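Local coordinates for protein endoglucanase (Bacillus akibai, PDB 1UWW) that hydrolyses internal beta-1,4-glucosidic linkages of cellulose, lichenin and cereal beta-glucans, this chain being its family 28 carbohydrate-binding module for non-crystalline cellulose, at residues Arg83-Pro97 / Gly141-Ile154. Residues are numbered along the deposited sequence; the frame is centred on the assembly and turned at random.
Sequences RGENDYVTFDFYLDP and GLYHYEVKINVRDI. With CA (calcium ion), chain E; CA (calcium ion), chain D.
Paired backbone amides and carbonyls from Val89-Ile149 to Leu95-Tyr143 join strands 88-97 and 142-150, whose directions differ by 167°, making them antiparallel neighbours. Where the pairing ends, Asp87 O accepts from both Val151 N and Arg152 N, which reach it from the same face of its carbonyl plane.

Charged groups gather beside this end. Arg152 NE meets Asp87 OD1 at 2.9 Å in a salt bridge, with carboxylate and guanidinium planes nearly perpendicular, while the other oxygen, Asp87 OD2, accepts from the backbone N of Ala191. Arg152 NH2 donates to Gly84 O and Asn86 O. Arg83 NH1 bridges Val151 O (2.9 Å) and Ile154 O, both in its guanidinium plane. Arg83 NE lies over one face of the Arg152 guanidinium, toward its rim, with the two planes well short of parallel, and Asp159, salt-bridged to both arginines, probably offsets their like charges.

These strands belong to one sheet of the beta-sandwich binding module. Its inward face carries Phe91, Phe93 and Val147, with Phe93 meeting Phe170 of the other sheet. Val147 CB lies over the Phe91 ring, 3.9 Å from the centroid, and Val147 CG2 touches Phe93 CB.

On the face bearing Tyr88 and Asp92, Lys148, its chain extended beyond CG, lays CE over the centre of the Tyr88 ring, 3.4 Å from the centroid; NZ adds a cation-pi contact. Farther along, the Tyr94 and His144 rings form an offset stack, centroids 4.4 Å apart and planes at 26°.

Metal and histidine share Asp92 OD1: it binds calcium at 2.3 Å and accepts from His144 NE2 at 2.8 Å, the donor lying above the carboxylate plane. Glu146, bent at chi2 (-76°), chelates the same ion through OE1 and OE2. At the far end a second calcium takes Asp96 OD1, 2.4 Å away, and Pro97 O; one of its waters donates to Gly141 O.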
ATOM      1  N   ARG A  83      -8.655  -2.302 -18.857  1.00 19.22           N
ATOM      2  CA  ARG A  83      -9.301  -3.078 -17.819  1.00 19.14           C
ATOM      3  C   ARG A  83     -10.453  -3.918 -18.337  1.00 19.70           C
ATOM      4  O   ARG A  83     -10.702  -5.029 -17.875  1.00 19.45           O
ATOM      5  CB  ARG A  83      -9.825  -2.167 -16.708  1.00 19.39           C
ATOM      6  CG  ARG A  83     -10.519  -2.883 -15.546  1.00 19.39           C
ATOM      7  CD  ARG A  83     -10.895  -1.980 -14.429  1.00 19.17           C
ATOM      8  NE  ARG A  83     -11.840  -0.950 -14.875  1.00 18.77           N
ATOM      9  CZ  ARG A  83     -12.079   0.186 -14.242  1.00 19.42           C
ATOM     10  NH1 ARG A  83     -11.464   0.501 -13.119  1.00 19.52           N
ATOM     11  NH2 ARG A  83     -12.950   1.054 -14.754  1.00 19.59           N
ATOM     12  N   GLY A  84     -11.228  -3.350 -19.247  1.00 19.46           N
ATOM     13  CA  GLY A  84     -12.444  -4.014 -19.690  1.00 20.06           C
ATOM     14  C   GLY A  84     -13.390  -4.238 -18.534  1.00 20.07           C
ATOM     15  O   GLY A  84     -13.461  -3.445 -17.597  1.00 20.04           O
ATOM     16  N   GLU A  85     -14.090  -5.362 -18.564  1.00 20.56           N
ATOM     17  CA  GLU A  85     -14.983  -5.740 -17.479  1.00 21.82           C
ATOM     18  C   GLU A  85     -14.308  -6.511 -16.345  1.00 21.53           C
ATOM     19  O   GLU A  85     -14.940  -6.940 -15.404  1.00 22.92           O
ATOM     20  CB  GLU A  85     -16.148  -6.560 -18.028  1.00 23.23           C
ATOM     21  CG  GLU A  85     -17.125  -5.706 -18.814  1.00 27.65           C
ATOM     22  CD  GLU A  85     -18.229  -6.511 -19.494  1.00 34.79           C
ATOM     23  OE1 GLU A  85     -17.963  -7.624 -20.002  1.00 39.51           O
ATOM     24  OE2 GLU A  85     -19.365  -6.002 -19.550  1.00 40.29           O
ATOM     25  N   ASN A  86     -12.997  -6.625 -16.422  1.00 20.53           N
ATOM     26  CA  ASN A  86     -12.246  -7.310 -15.384  1.00 20.36           C
ATOM     27  C   ASN A  86     -12.143  -6.500 -14.117  1.00 19.86           C
ATOM     28  O   ASN A  86     -12.186  -5.273 -14.127  1.00 19.23           O
ATOM     29  CB  ASN A  86     -10.863  -7.624 -15.920  1.00 20.37           C
ATOM     30  CG  ASN A  86     -10.917  -8.612 -17.052  1.00 20.76           C
ATOM     31  OD1 ASN A  86     -11.355  -9.738 -16.839  1.00 24.81           O
ATOM     32  ND2 ASN A  86     -10.537  -8.196 -18.247  1.00 22.41           N
ATOM     33  N   ASP A  87     -11.989  -7.214 -13.011  1.00 19.45           N
ATOM     34  CA  ASP A  87     -11.953  -6.609 -11.700  1.00 19.70           C
ATOM     35  C   ASP A  87     -10.606  -6.691 -11.008  1.00 18.84           C
ATOM     36  O   ASP A  87     -10.364  -5.915 -10.097  1.00 18.71           O
ATOM     37  CB  ASP A  87     -13.035  -7.216 -10.802  1.00 20.60           C
ATOM     38  CG  ASP A  87     -14.401  -7.082 -11.402  1.00 26.09           C
ATOM     39  OD1 ASP A  87     -14.744  -6.002 -11.946  1.00 25.03           O
ATOM     40  OD2 ASP A  87     -15.193  -8.047 -11.450  1.00 31.32           O
ATOM     41  N   TYR A  88      -9.750  -7.609 -11.457  1.00 18.69           N
ATOM     42  CA  TYR A  88      -8.464  -7.881 -10.803  1.00 18.79           C
ATOM     43  C   TYR A  88      -7.377  -8.062 -11.813  1.00 18.09           C
ATOM     44  O   TYR A  88      -7.615  -8.450 -12.949  1.00 18.35           O
ATOM     45  CB  TYR A  88      -8.496  -9.176  -9.955  1.00 19.85           C
ATOM     46  CG  TYR A  88      -9.572  -9.197  -8.908  1.00 22.51           C
ATOM     47  CD1 TYR A  88      -9.367  -8.621  -7.652  1.00 25.05           C
ATOM     48  CD2 TYR A  88     -10.813  -9.746  -9.185  1.00 23.21           C
ATOM     49  CE1 TYR A  88     -10.380  -8.611  -6.697  1.00 26.10           C
ATOM     50  CE2 TYR A  88     -11.829  -9.736  -8.229  1.00 27.33           C
ATOM     51  CZ  TYR A  88     -11.600  -9.168  -7.006  1.00 28.99           C
ATOM     52  OH  TYR A  88     -12.616  -9.171  -6.072  1.00 33.34           O
ATOM     53  N   VAL A  89      -6.141  -7.753 -11.399  1.00 18.04           N
ATOM     54  CA  VAL A  89      -4.937  -8.313 -11.986  1.00 17.93           C
ATOM     55  C   VAL A  89      -4.468  -9.370 -11.008  1.00 17.94           C
ATOM     56  O   VAL A  89      -4.390  -9.153  -9.799  1.00 17.45           O
ATOM     57  CB  VAL A  89      -3.869  -7.241 -12.211  1.00 17.77           C
ATOM     58  CG1 VAL A  89      -2.493  -7.844 -12.561  1.00 19.84           C
ATOM     59  CG2 VAL A  89      -4.314  -6.316 -13.348  1.00 19.78           C
ATOM     60  N   THR A  90      -4.240 -10.561 -11.535  1.00 17.07           N
ATOM     61  CA  THR A  90      -3.707 -11.679 -10.760  1.00 17.51           C
ATOM     62  C   THR A  90      -2.423 -12.220 -11.354  1.00 16.88           C
ATOM     63  O   THR A  90      -2.181 -12.142 -12.547  1.00 16.49           O
ATOM     64  CB  THR A  90      -4.731 -12.814 -10.668  1.00 18.51           C
ATOM     65  OG1 THR A  90      -4.970 -13.391 -11.959  1.00 22.13           O
ATOM     66  CG2 THR A  90      -6.080 -12.289 -10.187  1.00 20.44           C
ATOM     67  N   PHE A  91      -1.584 -12.747 -10.486  1.00 16.81           N
ATOM     68  CA  PHE A  91      -0.448 -13.539 -10.894  1.00 15.79           C
ATOM     69  C   PHE A  91      -0.047 -14.486  -9.766  1.00 16.08           C
ATOM     70  O   PHE A  91      -0.340 -14.247  -8.603  1.00 17.27           O
ATOM     71  CB  PHE A  91       0.763 -12.688 -11.376  1.00 16.74           C
ATOM     72  CG  PHE A  91       1.299 -11.675 -10.392  1.00 17.53           C
ATOM     73  CD1 PHE A  91       0.726 -10.402 -10.295  1.00 18.18           C
ATOM     74  CD2 PHE A  91       2.443 -11.946  -9.654  1.00 17.45           C
ATOM     75  CE1 PHE A  91       1.279  -9.435  -9.439  1.00 18.76           C
ATOM     76  CE2 PHE A  91       2.985 -10.996  -8.815  1.00 18.80           C
ATOM     77  CZ  PHE A  91       2.376  -9.754  -8.703  1.00 19.72           C
ATOM     78  N   ASP A  92       0.620 -15.565 -10.162  1.00 15.49           N
ATOM     79  CA  ASP A  92       1.308 -16.432  -9.200  1.00 16.39           C
ATOM     80  C   ASP A  92       2.674 -15.846  -8.891  1.00 17.27           C
ATOM     81  O   ASP A  92       3.420 -15.495  -9.794  1.00 17.02           O
ATOM     82  CB  ASP A  92       1.467 -17.848  -9.767  1.00 17.41           C
ATOM     83  CG  ASP A  92       0.157 -18.510  -9.989  1.00 18.70           C
ATOM     84  OD1 ASP A  92      -0.643 -18.657  -9.035  1.00 20.85           O
ATOM     85  OD2 ASP A  92      -0.190 -18.863 -11.142  1.00 22.17           O
ATOM     86  N   PHE A  93       2.961 -15.689  -7.618  1.00 16.25           N
ATOM     87  CA  PHE A  93       4.236 -15.139  -7.169  1.00 16.22           C
ATOM     88  C   PHE A  93       4.868 -16.152  -6.258  1.00 16.60           C
ATOM     89  O   PHE A  93       4.240 -16.632  -5.334  1.00 18.20           O
ATOM     90  CB  PHE A  93       4.022 -13.847  -6.408  1.00 16.65           C
ATOM     91  CG  PHE A  93       5.299 -13.119  -6.074  1.00 18.05           C
ATOM     92  CD1 PHE A  93       6.264 -12.834  -7.026  1.00 17.78           C
ATOM     93  CD2 PHE A  93       5.541 -12.717  -4.769  1.00 18.98           C
ATOM     94  CE1 PHE A  93       7.460 -12.155  -6.670  1.00 19.75           C
ATOM     95  CE2 PHE A  93       6.722 -12.027  -4.426  1.00 19.67           C
ATOM     96  CZ  PHE A  93       7.669 -11.759  -5.357  1.00 18.92           C
ATOM     97  N   TYR A  94       6.112 -16.500  -6.521  1.00 16.78           N
ATOM     98  CA  TYR A  94       6.807 -17.487  -5.714  1.00 17.11           C
ATOM     99  C   TYR A  94       8.104 -16.896  -5.203  1.00 18.28           C
ATOM    100  O   TYR A  94       8.764 -16.107  -5.886  1.00 18.09           O
ATOM    101  CB  TYR A  94       7.156 -18.736  -6.507  1.00 17.62           C
ATOM    102  CG  TYR A  94       6.015 -19.374  -7.271  1.00 17.15           C
ATOM    103  CD1 TYR A  94       5.683 -18.956  -8.540  1.00 18.13           C
ATOM    104  CD2 TYR A  94       5.303 -20.415  -6.732  1.00 17.61           C
ATOM    105  CE1 TYR A  94       4.655 -19.551  -9.242  1.00 18.33           C
ATOM    106  CE2 TYR A  94       4.269 -21.024  -7.426  1.00 18.63           C
ATOM    107  CZ  TYR A  94       3.983 -20.588  -8.673  1.00 16.67           C
ATOM    108  OH  TYR A  94       2.971 -21.188  -9.417  1.00 19.32           O
ATOM    109  N   LEU A  95       8.450 -17.281  -3.995  1.00 18.10           N
ATOM    110  CA  LEU A  95       9.731 -16.928  -3.408  1.00 18.77           C
ATOM    111  C   LEU A  95      10.459 -18.191  -2.998  1.00 18.44           C
ATOM    112  O   LEU A  95       9.896 -19.070  -2.356  1.00 18.35           O
ATOM    113  CB  LEU A  95       9.557 -16.013  -2.205  1.00 19.89           C
ATOM    114  CG  LEU A  95       8.714 -14.764  -2.465  1.00 22.14           C
ATOM    115  CD1 LEU A  95       7.299 -15.011  -2.038  1.00 26.62           C
ATOM    116  CD2 LEU A  95       9.276 -13.548  -1.773  1.00 25.03           C
ATOM    117  N   ASP A  96      11.744 -18.236  -3.335  1.00 18.88           N
ATOM    118  CA  ASP A  96      12.655 -19.220  -2.774  1.00 19.07           C
ATOM    119  C   ASP A  96      13.765 -18.451  -2.071  1.00 18.97           C
ATOM    120  O   ASP A  96      14.786 -18.101  -2.681  1.00 18.71           O
ATOM    121  CB  ASP A  96      13.226 -20.131  -3.840  1.00 20.16           C
ATOM    122  CG  ASP A  96      14.034 -21.291  -3.248  1.00 22.76           C
ATOM    123  OD1 ASP A  96      14.347 -21.270  -2.023  1.00 22.44           O
ATOM    124  OD2 ASP A  96      14.367 -22.289  -3.936  1.00 27.48           O
ATOM    125  N   PRO A  97      13.535 -18.131  -0.805  1.00 19.51           N
ATOM    126  CA  PRO A  97      14.546 -17.356  -0.080  1.00 19.65           C
ATOM    127  C   PRO A  97      15.793 -18.172   0.213  1.00 19.37           C
ATOM    128  O   PRO A  97      15.741 -19.387   0.389  1.00 20.12           O
ATOM    129  CB  PRO A  97      13.858 -16.986   1.236  1.00 20.87           C
ATOM    130  CG  PRO A  97      12.793 -17.993   1.404  1.00 22.54           C
ATOM    131  CD  PRO A  97      12.373 -18.457   0.039  1.00 20.30           C
ATOM    132  N   GLY A 141      10.623 -25.515   0.058  1.00 25.84           N
ATOM    133  CA  GLY A 141      11.254 -24.213   0.116  1.00 24.25           C
ATOM    134  C   GLY A 141      10.788 -23.202  -0.912  1.00 22.14           C
ATOM    135  O   GLY A 141      11.317 -22.089  -0.935  1.00 23.54           O
ATOM    136  N   LEU A 142       9.824 -23.571  -1.757  1.00 21.00           N
ATOM    137  CA  LEU A 142       9.226 -22.627  -2.695  1.00 19.75           C
ATOM    138  C   LEU A 142       7.867 -22.220  -2.164  1.00 19.09           C
ATOM    139  O   LEU A 142       6.966 -23.055  -2.012  1.00 20.02           O
ATOM    140  CB  LEU A 142       9.050 -23.274  -4.052  1.00 20.47           C
ATOM    141  CG  LEU A 142       8.593 -22.310  -5.139  1.00 21.19           C
ATOM    142  CD1 LEU A 142       9.712 -21.372  -5.531  1.00 21.76           C
ATOM    143  CD2 LEU A 142       8.132 -23.127  -6.320  1.00 23.28           C
ATOM    144  N   TYR A 143       7.722 -20.942  -1.856  1.00 18.20           N
ATOM    145  CA  TYR A 143       6.491 -20.397  -1.283  1.00 17.69           C
ATOM    146  C   TYR A 143       5.633 -19.793  -2.396  1.00 18.35           C
ATOM    147  O   TYR A 143       6.148 -19.045  -3.204  1.00 20.10           O
ATOM    148  CB  TYR A 143       6.843 -19.306  -0.259  1.00 17.75           C
ATOM    149  CG  TYR A 143       7.623 -19.824   0.927  1.00 18.92           C
ATOM    150  CD1 TYR A 143       9.003 -19.897   0.888  1.00 21.11           C
ATOM    151  CD2 TYR A 143       6.981 -20.270   2.075  1.00 19.88           C
ATOM    152  CE1 TYR A 143       9.723 -20.383   1.982  1.00 21.09           C
ATOM    153  CE2 TYR A 143       7.700 -20.739   3.152  1.00 19.91           C
ATOM    154  CZ  TYR A 143       9.056 -20.798   3.081  1.00 21.19           C
ATOM    155  OH  TYR A 143       9.801 -21.285   4.132  1.00 25.54           O
ATOM    156  N   HIS A 144       4.343 -20.094  -2.412  1.00 17.76           N
ATOM    157  CA  HIS A 144       3.417 -19.693  -3.480  1.00 18.07           C
ATOM    158  C   HIS A 144       2.350 -18.767  -2.941  1.00 17.69           C
ATOM    159  O   HIS A 144       1.606 -19.125  -2.046  1.00 19.27           O
ATOM    160  CB  HIS A 144       2.776 -20.947  -4.079  1.00 17.70           C
ATOM    161  CG  HIS A 144       1.825 -20.683  -5.202  1.00 17.68           C
ATOM    162  ND1 HIS A 144       1.027 -21.696  -5.694  1.00 20.47           N
ATOM    163  CD2 HIS A 144       1.586 -19.599  -5.974  1.00 19.02           C
ATOM    164  CE1 HIS A 144       0.286 -21.223  -6.685  1.00 20.94           C
ATOM    165  NE2 HIS A 144       0.617 -19.957  -6.895  1.00 19.86           N
ATOM    166  N   TYR A 145       2.299 -17.569  -3.511  1.00 17.18           N
ATOM    167  CA  TYR A 145       1.265 -16.583  -3.218  1.00 17.62           C
ATOM    168  C   TYR A 145       0.422 -16.337  -4.462  1.00 18.45           C
ATOM    169  O   TYR A 145       0.925 -16.201  -5.561  1.00 18.63           O
ATOM    170  CB  TYR A 145       1.898 -15.260  -2.771  1.00 18.02           C
ATOM    171  CG  TYR A 145       2.685 -15.409  -1.525  1.00 18.90           C
ATOM    172  CD1 TYR A 145       4.024 -15.805  -1.575  1.00 20.50           C
ATOM    173  CD2 TYR A 145       2.093 -15.261  -0.274  1.00 19.91           C
ATOM    174  CE1 TYR A 145       4.765 -16.007  -0.433  1.00 21.56           C
ATOM    175  CE2 TYR A 145       2.849 -15.484   0.893  1.00 20.94           C
ATOM    176  CZ  TYR A 145       4.150 -15.850   0.785  1.00 21.83           C
ATOM    177  OH  TYR A 145       4.873 -16.043   1.944  1.00 26.59           O
ATOM    178  N   GLU A 146      -0.879 -16.291  -4.264  1.00 20.14           N
ATOM    179  CA  GLU A 146      -1.844 -15.931  -5.293  1.00 21.53           C
ATOM    180  C   GLU A 146      -2.102 -14.444  -5.209  1.00 20.92           C
ATOM    181  O   GLU A 146      -2.964 -13.996  -4.444  1.00 22.44           O
ATOM    182  CB  GLU A 146      -3.131 -16.701  -5.018  1.00 23.34           C
ATOM    183  CG  GLU A 146      -2.989 -18.185  -5.228  1.00 27.86           C
ATOM    184  CD  GLU A 146      -2.983 -18.518  -6.689  1.00 33.63           C
ATOM    185  OE1 GLU A 146      -3.138 -17.575  -7.508  1.00 36.91           O
ATOM    186  OE2 GLU A 146      -2.844 -19.713  -7.032  1.00 38.02           O
ATOM    187  N   VAL A 147      -1.323 -13.657  -5.920  1.00 18.98           N
ATOM    188  CA  VAL A 147      -1.454 -12.213  -5.853  1.00 18.56           C
ATOM    189  C   VAL A 147      -2.704 -11.804  -6.635  1.00 18.89           C
ATOM    190  O   VAL A 147      -2.891 -12.227  -7.752  1.00 20.06           O
ATOM    191  CB  VAL A 147      -0.198 -11.523  -6.353  1.00 18.83           C
ATOM    192  CG1 VAL A 147      -0.347  -9.998  -6.324  1.00 18.82           C
ATOM    193  CG2 VAL A 147       0.995 -11.993  -5.510  1.00 19.42           C
ATOM    194  N   LYS A 148      -3.590 -11.063  -5.980  1.00 18.91           N
ATOM    195  CA  LYS A 148      -4.854 -10.642  -6.591  1.00 19.73           C
ATOM    196  C   LYS A 148      -5.070  -9.194  -6.184  1.00 20.28           C
ATOM    197  O   LYS A 148      -5.206  -8.917  -5.008  1.00 22.27           O
ATOM    198  CB  LYS A 148      -6.000 -11.545  -6.109  1.00 21.80           C
ATOM    199  CG  LYS A 148      -7.362 -11.267  -6.657  1.00 25.38           C
ATOM    200  CD  LYS A 148      -8.350 -12.378  -6.235  1.00 30.00           C
ATOM    201  CE  LYS A 148      -9.718 -12.287  -6.896  1.00 31.99           C
ATOM    202  NZ  LYS A 148     -10.336 -13.640  -7.065  1.00 36.64           N
ATOM    203  N   ILE A 149      -4.983  -8.289  -7.161  1.00 18.52           N
ATOM    204  CA  ILE A 149      -5.047  -6.850  -6.894  1.00 19.19           C
ATOM    205  C   ILE A 149      -6.262  -6.272  -7.622  1.00 18.77           C
ATOM    206  O   ILE A 149      -6.411  -6.436  -8.819  1.00 18.66           O
ATOM    207  CB  ILE A 149      -3.746  -6.135  -7.332  1.00 19.16           C
ATOM    208  CG1 ILE A 149      -2.541  -6.687  -6.517  1.00 20.78           C
ATOM    209  CG2 ILE A 149      -3.856  -4.640  -7.144  1.00 21.09           C
ATOM    210  CD1 ILE A 149      -1.201  -6.333  -7.056  1.00 23.02           C
ATOM    211  N   ASN A 150      -7.130  -5.604  -6.864  1.00 18.57           N
ATOM    212  CA  ASN A 150      -8.377  -5.075  -7.375  1.00 18.96           C
ATOM    213  C   ASN A 150      -8.122  -3.816  -8.198  1.00 17.67           C
ATOM    214  O   ASN A 150      -7.577  -2.830  -7.709  1.00 19.82           O
ATOM    215  CB  ASN A 150      -9.322  -4.781  -6.214  1.00 19.74           C
ATOM    216  CG  ASN A 150     -10.728  -4.423  -6.667  1.00 21.43           C
ATOM    217  OD1 ASN A 150     -10.919  -3.596  -7.553  1.00 22.71           O
ATOM    218  ND2 ASN A 150     -11.727  -5.072  -6.059  1.00 25.94           N
ATOM    219  N   VAL A 151      -8.514  -3.878  -9.460  1.00 18.10           N
ATOM    220  CA  VAL A 151      -8.468  -2.723 -10.359  1.00 18.26           C
ATOM    221  C   VAL A 151      -9.845  -2.118 -10.681  1.00 18.84           C
ATOM    222  O   VAL A 151      -9.919  -1.033 -11.248  1.00 18.96           O
ATOM    223  CB  VAL A 151      -7.728  -3.051 -11.675  1.00 18.20           C
ATOM    224  CG1 VAL A 151      -6.248  -3.360 -11.398  1.00 17.89           C
ATOM    225  CG2 VAL A 151      -8.374  -4.219 -12.419  1.00 18.85           C
ATOM    226  N   ARG A 152     -10.904  -2.832 -10.337  1.00 19.20           N
ATOM    227  CA  ARG A 152     -12.268  -2.300 -10.401  1.00 19.81           C
ATOM    228  C   ARG A 152     -12.367  -1.036  -9.555  1.00 21.15           C
ATOM    229  O   ARG A 152     -13.075  -0.088  -9.923  1.00 22.00           O
ATOM    230  CB  ARG A 152     -13.245  -3.375  -9.941  1.00 20.18           C
ATOM    231  CG  ARG A 152     -14.720  -2.975  -9.997  1.00 20.63           C
ATOM    232  CD  ARG A 152     -15.157  -2.394 -11.307  1.00 21.64           C
ATOM    233  NE  ARG A 152     -14.717  -3.164 -12.462  1.00 20.18           N
ATOM    234  CZ  ARG A 152     -14.739  -2.700 -13.705  1.00 21.53           C
ATOM    235  NH1 ARG A 152     -15.211  -1.484 -13.946  1.00 21.33           N
ATOM    236  NH2 ARG A 152     -14.287  -3.403 -14.730  1.00 19.62           N
ATOM    237  N   ASP A 153     -11.596  -0.986  -8.478  1.00 21.92           N
ATOM    238  CA  ASP A 153     -11.613   0.134  -7.537  1.00 23.44           C
ATOM    239  C   ASP A 153     -10.812   1.349  -7.978  1.00 23.73           C
ATOM    240  O   ASP A 153     -10.786   2.360  -7.254  1.00 26.40           O
ATOM    241  CB  ASP A 153     -11.196  -0.360  -6.149  1.00 25.33           C
ATOM    242  CG  ASP A 153     -12.276  -1.242  -5.504  1.00 28.38           C
ATOM    243  OD1 ASP A 153     -13.421  -1.252  -6.025  1.00 36.86           O
ATOM    244  OD2 ASP A 153     -12.086  -1.971  -4.515  1.00 33.21           O
ATOM    245  N   ILE A 154     -10.206   1.326  -9.162  1.00 22.01           N
ATOM    246  CA  ILE A 154      -9.558   2.519  -9.710  1.00 21.18           C
ATOM    247  C   ILE A 154     -10.624   3.365 -10.375  1.00 22.46           C
ATOM    248  O   ILE A 154     -11.091   3.047 -11.455  1.00 22.36           O
ATOM    249  CB  ILE A 154      -8.423   2.137 -10.713  1.00 20.84           C
ATOM    250  CG1 ILE A 154      -7.347   1.286 -10.026  1.00 21.18           C
ATOM    251  CG2 ILE A 154      -7.744   3.380 -11.300  1.00 21.10           C
ATOM    252  CD1 ILE A 154      -6.328   0.674 -10.958  1.00 21.57           C
TER
HETATM  253 CA    CA E1194      -2.821 -18.998  -9.621  1.00 36.81          CA
HETATM  254 CA    CA D1193      15.650 -21.683  -0.050  1.00 22.04          CA
HETATM  255  O   HOH W   1     -14.025   3.380 -13.016  1.00 29.31           O
HETATM  256  O   HOH W   2      13.388 -21.767   0.734  1.00 22.65           O
HETATM  257  O   HOH W   3      15.725 -21.618   2.472  1.00 30.24           O
HETATM  258  O   HOH W   4      15.628 -23.987  -0.661  1.00 29.09           O
HETATM  259  O   HOH W   5      -2.473 -20.713  -8.909  1.00 32.56           O
HETATM  260  O   HOH W   6      -4.976 -20.333  -9.770  1.00 46.53           O